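Local structure of glutathione transferase (Leptospira interrogans serovar Lai, 3UBK) at residues Phe70-Phe75 against Lys80-Asp85; Tyr102-Ala107 against Phe159-Val164; Glu124-Leu129 against Asn176-Leu181; Ser143-Ile146 against Val150-Leu153. The protein binds glutathione and probably acts as a glutathione transferase, coupling the tripeptide to electrophilic substrates. All coordinates share one frame; numbering follows the deposited sequence.

Interaction 1: residues Phe70-Phe75 against Lys80-Asp85; sequences FLDTIF and KLIPED
D72 holds the loop 80-85 through both of its carboxylate oxygens, one to each of two successive backbone amides. L81 N gives its hydrogen to D72 OD1 at 2.8 Å, and the bond is fairly straight. I82 N does the same to D72 OD2 at 3.1 Å. Both amides come in from above the carboxylate plane, 47° and 55° out of it, so the loop lies across the flat of the acid. The side chain leaves the last turns of helix 64-74 with CG anti to the backbone N (chi1 -158°), which directs the carboxylate at the loop. An aspartate suits this place: it is short enough to stay close to its own helix and has two acceptors for two adjacent N-H groups.

Aliphatic groups close in on the same acid. L81 CG lies 3.5 Å from D72 OD1, and I82 CB is 3.6 Å from D72 OD2, so the buried carboxylate has hydrocarbon beside its polar bonds. In the next shell, K25 of helix 13-25 forms a salt bridge with D72 OD1 and also bonds to F75 O. Its charge would probably help keep the acid ionised while it accepts from the amides.

The contact closes the turn between helix 64-74 and helix 86-111, the linker from the thioredoxin-like domain to the helical domain. L81 rests on L68 and K25, I82 reaches A89 and R93 of helix 86-111, and on strand 53-56 L54 and M56 pack against F70 of the same helix end.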
loop_
_atom_site.group_PDB
_atom_site.type_symbol
_atom_site.label_atom_id
_atom_site.label_comp_id
_atom_site.label_asym_id
_atom_site.label_seq_id
_atom_site.Cartn_x
_atom_site.Cartn_y
_atom_site.Cartn_z
ATOM N N PHE A 70 9.116 -1.263 9.527
ATOM C CA PHE A 70 9.828 -0.714 10.685
ATOM C C PHE A 70 10.406 -1.829 11.575
ATOM O O PHE A 70 11.603 -1.826 11.910
ATOM C CB PHE A 70 8.871 0.186 11.475
ATOM C CG PHE A 70 9.391 0.602 12.824
ATOM C CD1 PHE A 70 10.200 1.729 12.955
ATOM C CD2 PHE A 70 9.071 -0.137 13.960
ATOM C CE1 PHE A 70 10.688 2.125 14.217
ATOM C CE2 PHE A 70 9.544 0.254 15.231
ATOM C CZ PHE A 70 10.356 1.395 15.350
ATOM N N LEU A 71 9.556 -2.781 11.953
ATOM C CA LEU A 71 9.988 -3.886 12.800
ATOM C C LEU A 71 11.114 -4.674 12.140
ATOM O O LEU A 71 12.051 -5.089 12.812
ATOM C CB LEU A 71 8.821 -4.829 13.134
ATOM C CG LEU A 71 7.804 -4.251 14.110
ATOM C CD1 LEU A 71 6.627 -5.207 14.260
ATOM C CD2 LEU A 71 8.476 -3.970 15.462
ATOM N N ASP A 72 11.034 -4.866 10.827
ATOM C CA ASP A 72 12.076 -5.595 10.119
ATOM C C ASP A 72 13.396 -4.820 10.086
ATOM O O ASP A 72 14.455 -5.426 10.048
ATOM C CB ASP A 72 11.657 -5.943 8.684
ATOM C CG ASP A 72 12.446 -7.106 8.116
ATOM O OD1 ASP A 72 12.518 -8.161 8.788
ATOM O OD2 ASP A 72 12.984 -6.985 6.986
ATOM N N THR A 73 13.323 -3.487 10.105
ATOM C CA THR A 73 14.515 -2.663 10.108
ATOM C C THR A 73 15.184 -2.702 11.489
ATOM O O THR A 73 16.383 -2.991 11.612
ATOM C CB THR A 73 14.169 -1.212 9.743
ATOM O OG1 THR A 73 13.691 -1.172 8.394
ATOM C CG2 THR A 73 15.401 -0.298 9.887
ATOM N N ILE A 74 14.412 -2.426 12.535
ATOM C CA ILE A 74 15.004 -2.404 13.868
ATOM C C ILE A 74 15.232 -3.779 14.496
ATOM O O ILE A 74 16.116 -3.928 15.330
ATOM C CB ILE A 74 14.246 -1.492 14.864
ATOM C CG1 ILE A 74 12.831 -1.986 15.102
ATOM C CG2 ILE A 74 14.246 -0.035 14.394
ATOM C CD1 ILE A 74 12.255 -1.473 16.425
ATOM N N PHE A 75 14.425 -4.771 14.124
ATOM C CA PHE A 75 14.650 -6.149 14.592
ATOM C C PHE A 75 14.928 -7.088 13.421
ATOM O O PHE A 75 14.056 -7.881 13.038
ATOM C CB PHE A 75 13.427 -6.653 15.366
ATOM C CG PHE A 75 13.146 -5.881 16.639
ATOM C CD1 PHE A 75 14.031 -5.940 17.704
ATOM C CD2 PHE A 75 11.994 -5.109 16.767
ATOM C CE1 PHE A 75 13.776 -5.235 18.886
ATOM C CE2 PHE A 75 11.727 -4.408 17.941
ATOM C CZ PHE A 75 12.621 -4.477 19.006
ATOM N N LYS A 80 13.970 -12.440 7.871
ATOM C CA LYS A 80 13.993 -11.141 7.233
ATOM C C LYS A 80 12.725 -10.997 6.409
ATOM O O LYS A 80 12.553 -11.685 5.394
ATOM C CB LYS A 80 15.233 -11.061 6.349
ATOM C CG LYS A 80 16.511 -11.025 7.190
ATOM C CD LYS A 80 17.771 -11.139 6.361
ATOM C CE LYS A 80 19.006 -11.267 7.264
ATOM N NZ LYS A 80 19.131 -10.146 8.262
ATOM N N LEU A 81 11.821 -10.127 6.849
ATOM C CA LEU A 81 10.552 -9.970 6.154
ATOM C C LEU A 81 10.779 -9.389 4.770
ATOM O O LEU A 81 10.040 -9.683 3.841
ATOM C CB LEU A 81 9.594 -9.098 6.965
ATOM C CG LEU A 81 9.343 -9.624 8.384
ATOM C CD1 LEU A 81 8.385 -8.702 9.093
ATOM C CD2 LEU A 81 8.786 -11.059 8.341
ATOM N N ILE A 82 11.824 -8.581 4.643
ATOM C CA ILE A 82 12.240 -8.031 3.362
ATOM C C ILE A 82 13.559 -8.699 3.047
ATOM O O ILE A 82 14.547 -8.460 3.746
ATOM C CB ILE A 82 12.515 -6.493 3.444
ATOM C CG1 ILE A 82 11.282 -5.715 3.918
ATOM C CG2 ILE A 82 13.001 -5.972 2.111
ATOM C CD1 ILE A 82 10.051 -5.928 3.041
ATOM N N PRO A 83 13.593 -9.541 2.004
ATOM C CA PRO A 83 14.837 -10.226 1.665
ATOM C C PRO A 83 15.976 -9.265 1.359
ATOM O O PRO A 83 15.753 -8.150 0.872
ATOM C CB PRO A 83 14.476 -10.997 0.395
ATOM C CG PRO A 83 13.008 -11.240 0.513
ATOM C CD PRO A 83 12.462 -9.995 1.171
ATOM N N GLU A 84 17.199 -9.719 1.620
ATOM C CA GLU A 84 18.393 -8.925 1.360
ATOM C C GLU A 84 18.599 -8.703 -0.134
ATOM O O GLU A 84 19.013 -7.635 -0.556
ATOM C CB GLU A 84 19.620 -9.604 1.972
ATOM C CG GLU A 84 19.606 -9.601 3.506
ATOM C CD GLU A 84 20.855 -10.224 4.125
ATOM O OE1 GLU A 84 21.947 -10.091 3.530
ATOM O OE2 GLU A 84 20.743 -10.840 5.211
ATOM N N ASP A 85 18.296 -9.708 -0.941
ATOM C CA ASP A 85 18.384 -9.517 -2.379
ATOM C C ASP A 85 17.296 -8.554 -2.870
ATOM O O ASP A 85 16.107 -8.797 -2.668
ATOM C CB ASP A 85 18.291 -10.846 -3.117
ATOM C CG ASP A 85 18.487 -10.681 -4.619
ATOM O OD1 ASP A 85 17.557 -10.196 -5.288
ATOM O OD2 ASP A 85 19.584 -11.010 -5.110
#

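Interaction 2: residues Tyr102-Ala107 against Phe159-Val164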
loop_
_atom_site.group_PDB
_atom_site.type_symbol
_atom_site.label_atom_id
_atom_site.label_comp_id
_atom_site.label_asym_id
_atom_site.label_seq_id
_atom_site.Cartn_x
_atom_site.Cartn_y
_atom_site.Cartn_z
ATOM N N TYR A 102 -5.608 -5.592 -4.506
ATOM C CA TYR A 102 -6.410 -6.118 -5.575
ATOM C C TYR A 102 -7.245 -7.324 -5.184
ATOM O O TYR A 102 -8.059 -7.767 -5.946
ATOM C CB TYR A 102 -5.525 -6.458 -6.761
ATOM C CG TYR A 102 -4.575 -5.367 -7.132
ATOM C CD1 TYR A 102 -4.999 -4.088 -7.296
ATOM C CD2 TYR A 102 -3.256 -5.627 -7.324
ATOM C CE1 TYR A 102 -4.139 -3.111 -7.633
ATOM C CE2 TYR A 102 -2.400 -4.668 -7.659
ATOM C CZ TYR A 102 -2.833 -3.409 -7.799
ATOM O OH TYR A 102 -1.947 -2.446 -8.131
ATOM N N LEU A 103 -7.031 -7.862 -4.001
ATOM C CA LEU A 103 -7.855 -8.970 -3.522
ATOM C C LEU A 103 -8.713 -8.595 -2.326
ATOM O O LEU A 103 -9.924 -8.822 -2.336
ATOM C CB LEU A 103 -7.015 -10.206 -3.212
ATOM C CG LEU A 103 -6.377 -10.911 -4.407
ATOM C CD1 LEU A 103 -5.629 -12.134 -3.933
ATOM C CD2 LEU A 103 -7.428 -11.293 -5.457
ATOM N N ASP A 104 -8.101 -8.010 -1.299
ATOM C CA ASP A 104 -8.832 -7.729 -0.065
ATOM C C ASP A 104 -9.709 -6.486 -0.106
ATOM O O ASP A 104 -10.808 -6.479 0.456
ATOM C CB ASP A 104 -7.896 -7.624 1.140
ATOM C CG ASP A 104 -8.656 -7.582 2.444
ATOM O OD1 ASP A 104 -9.346 -8.579 2.750
ATOM O OD2 ASP A 104 -8.582 -6.558 3.149
ATOM N N ILE A 105 -9.216 -5.422 -0.726
ATOM C CA ILE A 105 -9.996 -4.196 -0.781
ATOM C C ILE A 105 -11.309 -4.439 -1.531
ATOM O O ILE A 105 -12.383 -4.063 -1.058
ATOM C CB ILE A 105 -9.201 -3.036 -1.397
ATOM C CG1 ILE A 105 -8.146 -2.548 -0.397
ATOM C CG2 ILE A 105 -10.133 -1.880 -1.765
ATOM C CD1 ILE A 105 -7.412 -1.301 -0.850
ATOM N N PRO A 106 -11.222 -5.072 -2.707
ATOM C CA PRO A 106 -12.421 -5.470 -3.441
ATOM C C PRO A 106 -13.333 -6.357 -2.592
ATOM O O PRO A 106 -14.519 -6.055 -2.440
ATOM C CB PRO A 106 -11.858 -6.260 -4.629
ATOM C CG PRO A 106 -10.504 -5.666 -4.863
ATOM C CD PRO A 106 -9.989 -5.255 -3.498
ATOM N N ALA A 107 -12.776 -7.435 -2.043
ATOM C CA ALA A 107 -13.534 -8.363 -1.199
ATOM C C ALA A 107 -14.257 -7.691 -0.031
ATOM O O ALA A 107 -15.308 -8.165 0.404
ATOM C CB ALA A 107 -12.633 -9.489 -0.691
ATOM N N PHE A 159 -1.089 -15.052 4.591
ATOM C CA PHE A 159 -1.818 -15.873 5.548
ATOM C C PHE A 159 -2.921 -15.079 6.233
ATOM O O PHE A 159 -4.025 -15.580 6.442
ATOM C CB PHE A 159 -0.877 -16.493 6.591
ATOM C CG PHE A 159 -1.543 -17.534 7.455
ATOM C CD1 PHE A 159 -1.661 -18.844 7.017
ATOM C CD2 PHE A 159 -2.047 -17.201 8.701
ATOM C CE1 PHE A 159 -2.276 -19.806 7.801
ATOM C CE2 PHE A 159 -2.669 -18.155 9.495
ATOM C CZ PHE A 159 -2.785 -19.455 9.049
ATOM N N ALA A 160 -2.616 -13.835 6.593
ATOM C CA ALA A 160 -3.590 -12.976 7.240
ATOM C C ALA A 160 -4.812 -12.682 6.346
ATOM O O ALA A 160 -5.949 -12.811 6.788
ATOM C CB ALA A 160 -2.927 -11.683 7.673
ATOM N N HIS A 161 -4.577 -12.298 5.094
ATOM C CA HIS A 161 -5.670 -11.853 4.217
ATOM C C HIS A 161 -6.385 -12.999 3.498
ATOM O O HIS A 161 -7.608 -13.023 3.404
ATOM C CB HIS A 161 -5.155 -10.856 3.173
ATOM C CG HIS A 161 -4.676 -9.564 3.754
ATOM N ND1 HIS A 161 -5.444 -8.798 4.606
ATOM C CD2 HIS A 161 -3.514 -8.886 3.585
ATOM C CE1 HIS A 161 -4.769 -7.716 4.952
ATOM N NE2 HIS A 161 -3.598 -7.740 4.338
ATOM N N LEU A 162 -5.622 -13.954 2.994
ATOM C CA LEU A 162 -6.204 -15.016 2.192
ATOM C C LEU A 162 -7.021 -15.991 3.025
ATOM O O LEU A 162 -7.978 -16.577 2.537
ATOM C CB LEU A 162 -5.121 -15.762 1.417
ATOM C CG LEU A 162 -4.390 -14.919 0.370
ATOM C CD1 LEU A 162 -3.340 -15.765 -0.326
ATOM C CD2 LEU A 162 -5.347 -14.282 -0.651
ATOM N N SER A 163 -6.635 -16.181 4.276
ATOM C CA SER A 163 -7.391 -17.067 5.133
ATOM C C SER A 163 -8.771 -16.455 5.354
ATOM O O SER A 163 -9.776 -17.157 5.330
ATOM C CB SER A 163 -6.668 -17.286 6.458
ATOM O OG SER A 163 -6.568 -16.078 7.174
ATOM N N VAL A 164 -8.806 -15.139 5.550
ATOM C CA VAL A 164 -10.056 -14.416 5.764
ATOM C C VAL A 164 -10.891 -14.374 4.483
ATOM O O VAL A 164 -12.117 -14.540 4.520
ATOM C CB VAL A 164 -9.802 -12.972 6.239
ATOM C CG1 VAL A 164 -11.020 -12.097 5.958
ATOM C CG2 VAL A 164 -9.440 -12.947 7.721
#
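D104 and H161 face each other where helices 86-111 and 153-169 come closest here, their CA atoms 6.7 Å apart, and the first helix is irregular at this point, with a wider pi-type turn at 102-104 and a kink at P106, whose ring nitrogen has no hydrogen to give to the turn before. Two side-chain pairs bridge the gap, one apolar and one polar.

The methyls L103 CD1 and L162 CD2 meet at 3.9 Å, the two side chains slanting across one another. Branched, flexible leucines fit such a buried seam, and L103 also reaches I133 and L136 of helix 119-139.

D104 and H161 run at about a right angle to each other, with carboxylate and imidazole planes 29° apart. An extended chi1 (-170°) points the D104 carboxylate across at the H161 ring. H161 ND1 stands 4.1 Å from D104 CG, too far for a bond, and each group is held by other partners. D104 OD1 is hydrogen-bonded to Y111 OH. Histidine serves here because both ring nitrogens can be used at once: H161 ND1 pairs with N13 OD1 and H161 NE2 with E100 OE2, which fixes the turn of the ring. Y14 meets that ring edge-to-face.

N13 and Y14 begin helix 13-25 of the thioredoxin-like domain, so this buried contact between two helices of the all-helical C-terminal domain also forms part of the interdomain interface of the glutathione transferase fold, with H161 about 6 Å from the glutathione-binding S64, measured between side chains.

Interaction 3: residues Glu124-Leu129 against Asn176-Leu181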
loop_
_atom_site.group_PDB
_atom_site.type_symbol
_atom_site.label_atom_id
_atom_site.label_comp_id
_atom_site.label_asym_id
_atom_site.label_seq_id
_atom_site.Cartn_x
_atom_site.Cartn_y
_atom_site.Cartn_z
ATOM N N GLU A 124 -19.533 -8.188 -10.063
ATOM C CA GLU A 124 -18.424 -7.279 -10.317
ATOM C C GLU A 124 -17.241 -7.755 -9.488
ATOM O O GLU A 124 -16.176 -8.073 -10.020
ATOM C CB GLU A 124 -18.778 -5.848 -9.915
ATOM C CG GLU A 124 -19.992 -5.263 -10.610
ATOM C CD GLU A 124 -20.358 -3.886 -10.072
ATOM O OE1 GLU A 124 -19.502 -3.258 -9.408
ATOM O OE2 GLU A 124 -21.498 -3.435 -10.312
ATOM N N VAL A 125 -17.447 -7.807 -8.175
ATOM C CA VAL A 125 -16.420 -8.265 -7.254
ATOM C C VAL A 125 -15.878 -9.628 -7.661
ATOM O O VAL A 125 -14.680 -9.875 -7.547
ATOM C CB VAL A 125 -16.933 -8.324 -5.800
ATOM C CG1 VAL A 125 -15.905 -8.999 -4.909
ATOM C CG2 VAL A 125 -17.246 -6.923 -5.284
ATOM N N HIS A 126 -16.742 -10.508 -8.159
ATOM C CA HIS A 126 -16.279 -11.848 -8.517
ATOM C C HIS A 126 -15.264 -11.842 -9.654
ATOM O O HIS A 126 -14.263 -12.564 -9.610
ATOM C CB HIS A 126 -17.429 -12.813 -8.844
ATOM C CG HIS A 126 -16.970 -14.226 -9.042
ATOM N ND1 HIS A 126 -16.528 -14.703 -10.257
ATOM C CD2 HIS A 126 -16.832 -15.250 -8.165
ATOM C CE1 HIS A 126 -16.158 -15.965 -10.128
ATOM N NE2 HIS A 126 -16.330 -16.320 -8.867
ATOM N N SER A 127 -15.523 -11.048 -10.688
ATOM C CA SER A 127 -14.609 -11.014 -11.824
ATOM C C SER A 127 -13.317 -10.300 -11.439
ATOM O O SER A 127 -12.235 -10.670 -11.890
ATOM C CB SER A 127 -15.256 -10.332 -13.033
ATOM O OG SER A 127 -15.671 -9.017 -12.709
ATOM N N THR A 128 -13.439 -9.269 -10.613
ATOM C CA THR A 128 -12.269 -8.548 -10.117
ATOM C C THR A 128 -11.335 -9.484 -9.345
ATOM O O THR A 128 -10.123 -9.467 -9.553
ATOM C CB THR A 128 -12.678 -7.362 -9.230
ATOM O OG1 THR A 128 -13.403 -6.413 -10.016
ATOM C CG2 THR A 128 -11.453 -6.671 -8.644
ATOM N N LEU A 129 -11.910 -10.314 -8.475
ATOM C CA LEU A 129 -11.135 -11.255 -7.665
ATOM C C LEU A 129 -10.460 -12.308 -8.527
ATOM O O LEU A 129 -9.299 -12.647 -8.307
ATOM C CB LEU A 129 -12.020 -11.933 -6.615
ATOM C CG LEU A 129 -12.636 -11.015 -5.560
ATOM C CD1 LEU A 129 -13.413 -11.833 -4.546
ATOM C CD2 LEU A 129 -11.564 -10.188 -4.866
ATOM N N ASN A 176 -18.105 -21.348 -6.842
ATOM C CA ASN A 176 -17.530 -20.260 -7.571
ATOM C C ASN A 176 -16.320 -19.537 -6.966
ATOM O O ASN A 176 -15.921 -18.503 -7.467
ATOM C CB ASN A 176 -18.639 -19.259 -7.775
ATOM C CG ASN A 176 -18.604 -18.687 -9.106
ATOM O OD1 ASN A 176 -17.914 -19.196 -9.958
ATOM N ND2 ASN A 176 -19.338 -17.619 -9.324
ATOM N N HIS A 177 -15.758 -20.058 -5.884
ATOM C CA HIS A 177 -14.756 -19.317 -5.132
ATOM C C HIS A 177 -13.503 -19.026 -5.895
ATOM O O HIS A 177 -12.778 -19.902 -6.280
ATOM C CB HIS A 177 -14.380 -20.111 -3.894
ATOM C CG HIS A 177 -14.114 -19.267 -2.695
ATOM N ND1 HIS A 177 -12.984 -18.501 -2.568
ATOM C CD2 HIS A 177 -14.827 -19.074 -1.567
ATOM C CE1 HIS A 177 -13.016 -17.863 -1.418
ATOM N NE2 HIS A 177 -14.124 -18.192 -0.792
ATOM N N PRO A 178 -13.225 -17.751 -6.013
ATOM C CA PRO A 178 -12.017 -17.252 -6.669
ATOM C C PRO A 178 -10.763 -17.947 -6.141
ATOM O O PRO A 178 -9.905 -18.362 -6.919
ATOM C CB PRO A 178 -12.002 -15.770 -6.280
ATOM C CG PRO A 178 -13.441 -15.430 -6.044
ATOM C CD PRO A 178 -14.043 -16.668 -5.443
ATOM N N LEU A 179 -10.663 -18.079 -4.823
ATOM C CA LEU A 179 -9.473 -18.668 -4.220
ATOM C C LEU A 179 -9.187 -20.083 -4.696
ATOM O O LEU A 179 -8.038 -20.522 -4.699
ATOM C CB LEU A 179 -9.551 -18.623 -2.697
ATOM C CG LEU A 179 -8.653 -17.540 -2.116
ATOM C CD1 LEU A 179 -8.695 -17.572 -0.601
ATOM C CD2 LEU A 179 -7.237 -17.752 -2.626
ATOM N N ASP A 180 -10.232 -20.796 -5.099
ATOM C CA ASP A 180 -10.055 -22.147 -5.612
ATOM C C ASP A 180 -9.176 -22.123 -6.856
ATOM O O ASP A 180 -8.606 -23.142 -7.252
ATOM C CB ASP A 180 -11.414 -22.786 -5.905
ATOM C CG ASP A 180 -12.255 -22.956 -4.651
ATOM O OD1 ASP A 180 -11.855 -23.744 -3.768
ATOM O OD2 ASP A 180 -13.313 -22.300 -4.544
ATOM N N LEU A 181 -9.053 -20.948 -7.462
ATOM C CA LEU A 181 -8.221 -20.790 -8.652
ATOM C C LEU A 181 -6.732 -20.619 -8.325
ATOM O O LEU A 181 -5.876 -20.842 -9.185
ATOM C CB LEU A 181 -8.728 -19.615 -9.495
ATOM C CG LEU A 181 -10.164 -19.776 -10.010
ATOM C CD1 LEU A 181 -10.750 -18.439 -10.458
ATOM C CD2 LEU A 181 -10.222 -20.812 -11.137
#
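H126 NE2 donates to the backbone oxygen N176 O in a short bond of 2.6 Å, with an angle of 164° at the hydrogen. The acceptor lies in the plane of the imidazole, and the donor in turn lies in the plane of the carbonyl, so both partners are well aimed. A chi1 near 180° (-173°) swings the imidazole of H126 away from its main-chain N and carries NE2 across to the loop. The length and flat donor of a histidine suit this span.

N176 adds a second layer. Its amide lies over one face of the ring, the two planes 19° apart, with N176 ND2 3.3 Å above the ring plane and displaced toward the rim. N176 thus holds the imidazole both through its main chain and through its flat side chain, while Y173 meets the ring from outside the two segments.

Within the all-helical domain, this contact fastens the loop between helices 153-169 and 185-193 to the flank of helix 119-139, well away from the glutathione site.

P178 supplies the apolar half. Its CG sits 3.8 Å from L129 CB and its ring also approaches L129 CD1, a compact, rigid wedge against a buried leucine. P178 CG lies 4.0 Å from H126 CD2 as well, so one proline spans both helix residues. Behind L129 stand P106 of helix 86-111 and L169 of helix 153-169.

Interaction 4: residues Ser143-Ile146 against Val150-Leu153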
loop_
_atom_site.group_PDB
_atom_site.type_symbol
_atom_site.label_atom_id
_atom_site.label_comp_id
_atom_site.label_asym_id
_atom_site.label_seq_id
_atom_site.Cartn_x
_atom_site.Cartn_y
_atom_site.Cartn_z
ATOM N N SER A 143 6.948 -22.494 -1.979
ATOM C CA SER A 143 7.999 -23.502 -1.998
ATOM C C SER A 143 8.881 -23.542 -0.749
ATOM O O SER A 143 10.102 -23.515 -0.851
ATOM C CB SER A 143 8.878 -23.326 -3.250
ATOM O OG SER A 143 9.433 -22.017 -3.312
ATOM N N PRO A 144 8.275 -23.670 0.434
ATOM C CA PRO A 144 6.859 -23.825 0.699
ATOM C C PRO A 144 6.154 -22.516 1.018
ATOM O O PRO A 144 4.923 -22.471 1.021
ATOM C CB PRO A 144 6.856 -24.706 1.942
ATOM C CG PRO A 144 8.070 -24.251 2.686
ATOM C CD PRO A 144 9.085 -23.864 1.656
ATOM N N TYR A 145 6.915 -21.463 1.306
ATOM C CA TYR A 145 6.309 -20.172 1.604
ATOM C C TYR A 145 5.830 -19.462 0.342
ATOM O O TYR A 145 6.156 -19.857 -0.785
ATOM C CB TYR A 145 7.280 -19.290 2.410
ATOM C CG TYR A 145 7.564 -19.896 3.755
ATOM C CD1 TYR A 145 6.651 -19.771 4.803
ATOM C CD2 TYR A 145 8.718 -20.631 3.972
ATOM C CE1 TYR A 145 6.890 -20.351 6.024
ATOM C CE2 TYR A 145 8.972 -21.224 5.201
ATOM C CZ TYR A 145 8.060 -21.074 6.220
ATOM O OH TYR A 145 8.322 -21.659 7.433
ATOM N N ILE A 146 5.053 -18.407 0.517
ATOM C CA ILE A 146 4.403 -17.835 -0.653
ATOM C C ILE A 146 5.379 -17.315 -1.719
ATOM O O ILE A 146 5.102 -17.444 -2.920
ATOM C CB ILE A 146 3.345 -16.789 -0.277
ATOM C CG1 ILE A 146 2.502 -16.427 -1.516
ATOM C CG2 ILE A 146 4.002 -15.584 0.378
ATOM C CD1 ILE A 146 1.105 -15.903 -1.161
ATOM N N VAL A 150 11.635 -19.347 2.236
ATOM C CA VAL A 150 11.678 -18.735 3.570
ATOM C C VAL A 150 10.499 -17.792 3.834
ATOM O O VAL A 150 9.934 -17.212 2.913
ATOM C CB VAL A 150 13.016 -17.970 3.834
ATOM C CG1 VAL A 150 14.184 -18.953 3.958
ATOM C CG2 VAL A 150 13.295 -16.919 2.730
ATOM N N PHE A 151 10.137 -17.654 5.106
ATOM C CA PHE A 151 9.037 -16.788 5.534
ATOM C C PHE A 151 9.414 -15.338 5.186
ATOM O O PHE A 151 10.555 -14.936 5.391
ATOM C CB PHE A 151 8.879 -16.937 7.044
ATOM C CG PHE A 151 7.678 -16.224 7.625
ATOM C CD1 PHE A 151 7.697 -14.847 7.842
ATOM C CD2 PHE A 151 6.553 -16.939 8.001
ATOM C CE1 PHE A 151 6.623 -14.208 8.402
ATOM C CE2 PHE A 151 5.473 -16.303 8.573
ATOM C CZ PHE A 151 5.501 -14.936 8.774
ATOM N N THR A 152 8.481 -14.571 4.625
ATOM C CA THR A 152 8.735 -13.152 4.337
ATOM C C THR A 152 7.518 -12.336 4.661
ATOM O O THR A 152 6.501 -12.872 5.100
ATOM C CB THR A 152 9.024 -12.887 2.849
ATOM O OG1 THR A 152 7.847 -13.182 2.085
ATOM C CG2 THR A 152 10.188 -13.731 2.360
ATOM N N LEU A 153 7.610 -11.033 4.405
ATOM C CA LEU A 153 6.463 -10.132 4.536
ATOM C C LEU A 153 5.249 -10.666 3.764
ATOM O O LEU A 153 4.095 -10.492 4.174
ATOM C CB LEU A 153 6.832 -8.751 3.951
ATOM C CG LEU A 153 5.623 -7.812 3.794
ATOM C CD1 LEU A 153 5.142 -7.368 5.181
ATOM C CD2 LEU A 153 5.941 -6.588 2.917
#
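Y145 and F151 make an aromatic pair, offset and edge-to-face, in which the edge of the F151 ring is turned toward the face of the Y145 ring. The centroids are 6.0 Å apart and the planes stand at 70°. The nearest ring carbons are Y145 CE1 and F151 CD2, at 4.0 Å.

A CH-pi contact adds to this. F151 CB lies 4.2 Å from the centroid of the Y145 ring and only 16° off its normal, squarely over the face. The backbone sets CB there, while chi1 (-173°) turns only the ring, bringing its edge to Y145; a large flat ring at 145 is wide enough for both.

The third kind is packing of the same ring on the main chain. Y145 CD2 comes within 3.4 Å of V150 C, and F151 N lies 3.5 Å above the ring plane, toward its rim. The tyrosine therefore covers the V150-F151 peptide.

Polar bonds lie around this stack. Y145 OH is hydrogen-bonded to K195 NZ, so a tyrosine gives a broad apolar face and a polar end, while D155 takes I146 N on OD1 and T152 N on OD2, tying both arms together.

The loop joins helix 119-139 to helix 153-169, and T152 is the N-cap of the latter. F191 and M192 of helix 185-193 pack on Y145, while I95 and I99 of helix 86-111 receive I146.

How the interactions relate
Interactions 1 and 4 touch: L81 O is 2.8 Å from L153 N, a probable hydrogen bond, and L81 CD2 packs on F151 CE1 at 3.8 Å, so the interdomain linker rests on the start of helix 153-169. That helix carries on to interaction 2, centred about 17 Å from interaction 4. Interactions 2 and 3 also meet, with L129 CD2 lying against L103 O, and L179 CD1 against L162 O; their centres are about 11 Å apart. Interaction 2 lies nearer S64 than interaction 1, whose L81 is about 11 Å from it between side chains; interactions 3 and 4 lie away from it. Interactions 1 and 3, centres about 32 Å apart, occupy opposite sides of the chain's centre.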